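Local coordinates for amidohydrolase 3 domain-containing protein (Pyrococcus furiosus, PDB 3ICJ) that binds zinc and, as an uncharacterised member of the amidohydrolase family, probably hydrolyses carbon-nitrogen bonds other than peptide bonds, at residues 65-68 and 69-72; 151-154 and 155-159. All blocks are in the same frame, centred on the assembly; numbering follows the deposited sequence.

Contact 1 of 2, residues 65-68 and 69-72; sequences VLYA and GDSS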
loop_
_atom_site.group_PDB
_atom_site.type_symbol
_atom_site.label_atom_id
_atom_site.label_comp_id
_atom_site.label_asym_id
_atom_site.label_seq_id
_atom_site.Cartn_x
_atom_site.Cartn_y
_atom_site.Cartn_z
ATOM N N VAL A 65 15.049 -21.345 2.972
ATOM C CA VAL A 65 15.306 -22.338 1.939
ATOM C C VAL A 65 16.685 -22.945 2.200
ATOM O O VAL A 65 17.676 -22.235 2.331
ATOM C CB VAL A 65 15.228 -21.721 0.509
ATOM C CG1 VAL A 65 15.697 -22.724 -0.561
ATOM C CG2 VAL A 65 13.803 -21.221 0.209
ATOM N N LEU A 66 16.718 -24.267 2.275
ATOM C CA LEU A 66 17.926 -25.022 2.566
ATOM C C LEU A 66 18.556 -25.519 1.261
ATOM O O LEU A 66 19.786 -25.557 1.117
ATOM C CB LEU A 66 17.564 -26.226 3.455
ATOM C CG LEU A 66 18.749 -27.150 3.753
ATOM C CD1 LEU A 66 19.717 -26.415 4.665
ATOM C CD2 LEU A 66 18.331 -28.445 4.344
ATOM N N TYR A 67 17.692 -25.918 0.329
ATOM C CA TYR A 67 18.102 -26.497 -0.949
ATOM C C TYR A 67 17.025 -26.200 -2.003
ATOM O O TYR A 67 15.829 -26.343 -1.749
ATOM C CB TYR A 67 18.330 -28.035 -0.796
ATOM C CG TYR A 67 18.635 -28.740 -2.100
ATOM C CD1 TYR A 67 19.918 -28.704 -2.651
ATOM C CD2 TYR A 67 17.628 -29.399 -2.807
ATOM C CE1 TYR A 67 20.184 -29.319 -3.873
ATOM C CE2 TYR A 67 17.881 -30.020 -4.013
ATOM C CZ TYR A 67 19.154 -29.974 -4.548
ATOM O OH TYR A 67 19.401 -30.601 -5.757
ATOM N N ALA A 68 17.471 -25.812 -3.193
ATOM C CA ALA A 68 16.610 -25.696 -4.370
ATOM C C ALA A 68 17.294 -26.424 -5.536
ATOM O O ALA A 68 18.418 -26.073 -5.908
ATOM C CB ALA A 68 16.383 -24.210 -4.708
ATOM N N GLY A 69 16.653 -27.467 -6.078
ATOM C CA GLY A 69 17.282 -28.287 -7.134
ATOM C C GLY A 69 16.419 -29.470 -7.514
ATOM O O GLY A 69 15.192 -29.344 -7.565
ATOM N N ASP A 70 17.072 -30.609 -7.767
ATOM C CA ASP A 70 16.421 -31.889 -8.135
ATOM C C ASP A 70 15.451 -32.385 -7.070
ATOM O O ASP A 70 15.789 -32.422 -5.882
ATOM C CB ASP A 70 17.460 -33.007 -8.357
ATOM C CG ASP A 70 18.516 -32.647 -9.388
ATOM O OD1 ASP A 70 18.158 -32.094 -10.450
ATOM O OD2 ASP A 70 19.709 -32.941 -9.142
ATOM N N SER A 71 14.266 -32.794 -7.521
ATOM C CA SER A 71 13.256 -33.431 -6.677
ATOM C C SER A 71 13.825 -34.619 -5.872
ATOM O O SER A 71 13.578 -34.725 -4.663
ATOM C CB SER A 71 12.065 -33.886 -7.537
ATOM O OG SER A 71 11.066 -34.530 -6.756
ATOM N N SER A 72 14.599 -35.482 -6.539
ATOM C CA SER A 72 15.195 -36.656 -5.880
ATOM C C SER A 72 16.229 -36.303 -4.793
ATOM O O SER A 72 16.225 -36.913 -3.714
ATOM C CB SER A 72 15.761 -37.655 -6.905
ATOM O OG SER A 72 16.764 -37.054 -7.703
#
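Across the turn, the ring of Tyr67 meets the backbone of Gly69 and Asp70. Asp70 O lies at its edge, in the ring plane, while Gly69 N approaches obliquely, 3.5 Å from Tyr67 CE2. Gly69 CA sits 3.6 Å from Tyr67 CZ, which places the phenol alongside the extended backbone of the glycine. This course follows from chi1 (175°): with CG opposite the backbone nitrogen and beside the carbonyl carbon, the ring runs forward along the chain. At its far end Tyr67 OH accepts a weak hydrogen bond from Asp70 N (3.1 Å), bent to 128° at the hydrogen.

The setting is a strand-to-helix junction at the end of 64-69, an outer strand of a four-stranded mixed sheet. A classic beta bulge precedes the turn, Leu66 and Tyr67 both facing Val59 on strand 57-61. Asp70 then occupies the N-cap position of helix 71-81, although its carboxylate makes no capping bond.

Gly69 illustrates how tightly the phenol follows the chain: a beta carbon on it would fall 2.2 Å from Tyr67 OH. Replacing Tyr67 by alanine would probably cost Asp70 N its weak phenolic acceptor and open a gap beside Gly69 CA. The same ring touches Thr73 and Ile77 on helix 71-81, while Ser71 N is hydrogen-bonded to Ser56 OG.

Contact 2 of 2, residues 151-154 and 155-159; sequences PTRE and DLDVI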
loop_
_atom_site.group_PDB
_atom_site.type_symbol
_atom_site.label_atom_id
_atom_site.label_comp_id
_atom_site.label_asym_id
_atom_site.label_seq_id
_atom_site.Cartn_x
_atom_site.Cartn_y
_atom_site.Cartn_z
ATOM N N PRO A 151 -29.344 11.989 2.728
ATOM C CA PRO A 151 -29.452 11.468 4.092
ATOM C C PRO A 151 -29.056 12.562 5.082
ATOM O O PRO A 151 -28.235 13.434 4.759
ATOM C CB PRO A 151 -28.449 10.307 4.114
ATOM C CG PRO A 151 -27.400 10.676 3.084
ATOM C CD PRO A 151 -28.097 11.563 2.056
ATOM N N THR A 152 -29.670 12.566 6.257
ATOM C CA THR A 152 -29.333 13.565 7.253
ATOM C C THR A 152 -29.167 12.942 8.617
ATOM O O THR A 152 -29.577 11.792 8.859
ATOM C CB THR A 152 -30.416 14.687 7.394
ATOM O OG1 THR A 152 -31.641 14.113 7.868
ATOM C CG2 THR A 152 -30.642 15.452 6.097
ATOM N N ARG A 153 -28.601 13.753 9.509
ATOM C CA ARG A 153 -28.459 13.488 10.936
ATOM C C ARG A 153 -29.725 12.920 11.579
ATOM O O ARG A 153 -29.651 11.963 12.355
ATOM C CB ARG A 153 -28.053 14.804 11.616
ATOM C CG ARG A 153 -27.910 14.775 13.099
ATOM C CD ARG A 153 -28.011 16.196 13.667
ATOM N NE ARG A 153 -27.583 16.205 15.065
ATOM C CZ ARG A 153 -26.907 17.184 15.668
ATOM N NH1 ARG A 153 -26.548 18.277 15.000
ATOM N NH2 ARG A 153 -26.567 17.055 16.948
ATOM N N GLU A 154 -30.871 13.511 11.242
ATOM C CA GLU A 154 -32.175 13.100 11.756
ATOM C C GLU A 154 -32.608 11.683 11.310
ATOM O O GLU A 154 -33.155 10.921 12.115
ATOM C CB GLU A 154 -33.235 14.160 11.409
ATOM C CG GLU A 154 -34.674 13.682 11.521
ATOM C CD GLU A 154 -35.635 14.785 11.881
ATOM O OE1 GLU A 154 -35.238 15.975 11.829
ATOM O OE2 GLU A 154 -36.791 14.451 12.221
ATOM N N ASP A 155 -32.344 11.325 10.052
ATOM C CA ASP A 155 -32.615 9.958 9.553
ATOM C C ASP A 155 -31.795 8.909 10.308
ATOM O O ASP A 155 -32.276 7.810 10.592
ATOM C CB ASP A 155 -32.296 9.849 8.056
ATOM C CG ASP A 155 -33.109 10.816 7.210
ATOM O OD1 ASP A 155 -34.351 10.746 7.255
ATOM O OD2 ASP A 155 -32.510 11.646 6.491
ATOM N N LEU A 156 -30.555 9.264 10.636
ATOM C CA LEU A 156 -29.622 8.321 11.246
ATOM C C LEU A 156 -29.670 8.336 12.773
ATOM O O LEU A 156 -29.047 7.489 13.428
ATOM C CB LEU A 156 -28.198 8.586 10.754
ATOM C CG LEU A 156 -27.988 8.679 9.241
ATOM C CD1 LEU A 156 -26.597 9.191 8.959
ATOM C CD2 LEU A 156 -28.214 7.332 8.573
ATOM N N ASP A 157 -30.413 9.289 13.340
ATOM C CA ASP A 157 -30.598 9.350 14.792
ATOM C C ASP A 157 -31.476 8.228 15.343
ATOM O O ASP A 157 -31.574 8.076 16.562
ATOM C CB ASP A 157 -31.140 10.716 15.233
ATOM C CG ASP A 157 -30.040 11.735 15.483
ATOM O OD1 ASP A 157 -28.848 11.361 15.470
ATOM O OD2 ASP A 157 -30.377 12.919 15.691
ATOM N N VAL A 158 -32.109 7.445 14.462
ATOM C CA VAL A 158 -32.850 6.244 14.893
ATOM C C VAL A 158 -31.914 5.098 15.348
ATOM O O VAL A 158 -32.328 4.211 16.093
ATOM C CB VAL A 158 -33.904 5.740 13.834
ATOM C CG1 VAL A 158 -34.940 6.826 13.509
ATOM C CG2 VAL A 158 -33.225 5.217 12.576
ATOM N N ILE A 159 -30.658 5.144 14.907
ATOM C CA ILE A 159 -29.610 4.176 15.283
ATOM C C ILE A 159 -28.901 4.650 16.560
ATOM O O ILE A 159 -28.386 5.771 16.605
ATOM C CB ILE A 159 -28.592 4.019 14.121
ATOM C CG1 ILE A 159 -29.317 3.526 12.864
ATOM C CG2 ILE A 159 -27.440 3.082 14.507
ATOM C CD1 ILE A 159 -28.741 4.050 11.588
#
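Asp155 reaches back across a single helical turn to Thr152, where its OD2 accepts a hydrogen bond from Thr152 N (3.0 Å) through the anti lone pair. Thr152 OG1 also lies 3.0 Å from Asp155 OD2, though its proton has a second acceptor nearby. The threonine hydroxyl is brought there by chi1 (64°), which sets OG1 between the backbone nitrogen and the carbonyl carbon. Thr152 O receives Leu156 N at 3.2 Å, in the carbonyl plane; this bond closes the first turn of the short helix 153-156. A side-chain acceptor for the backbone N-H three residues earlier recalls one half of a capping box.

Further out, Arg153 and Asp157 cross with their planar ends 77° apart, and Arg153 NE stays 4.4 Å from Asp157 OD2, beyond a salt bridge. Ser177 OG is hydrogen-bonded to both Arg153 NE and Asp157 OD2 and so links them indirectly, while Leu156 packs on Leu125 and Val174. A type I turn from Leu156 to Ile159 leads the chain out of the helix.

Asp155 OD1 forms a salt bridge with Arg149, so the carboxylate that holds Thr152 N is probably ionised, its negative charge lying at the start of the helix, where it would suit the helix dipole.

In the fold
Both contacts are local, at the start of a helix, yet they lie on opposite sides of the chain's centre, with centres about 62 Å apart and nearest atoms about 50 Å apart. Neither lies at the zinc site. Contact 1 is a surface junction between strand 64-69 and the long helix 71-81; contact 2, partly buried, belongs to one short, weakly bonded helix near strands 137-142 and 172-175. Their chemistry differs accordingly. In residues 65-72 an aromatic ring packs on bare backbone with one weak bond, donated by the backbone of the N-cap aspartate. In residues 151-159 backbone bonds and a carboxylate share the work, and hydroxyl and arginine partners from neighbouring segments tie the helix in.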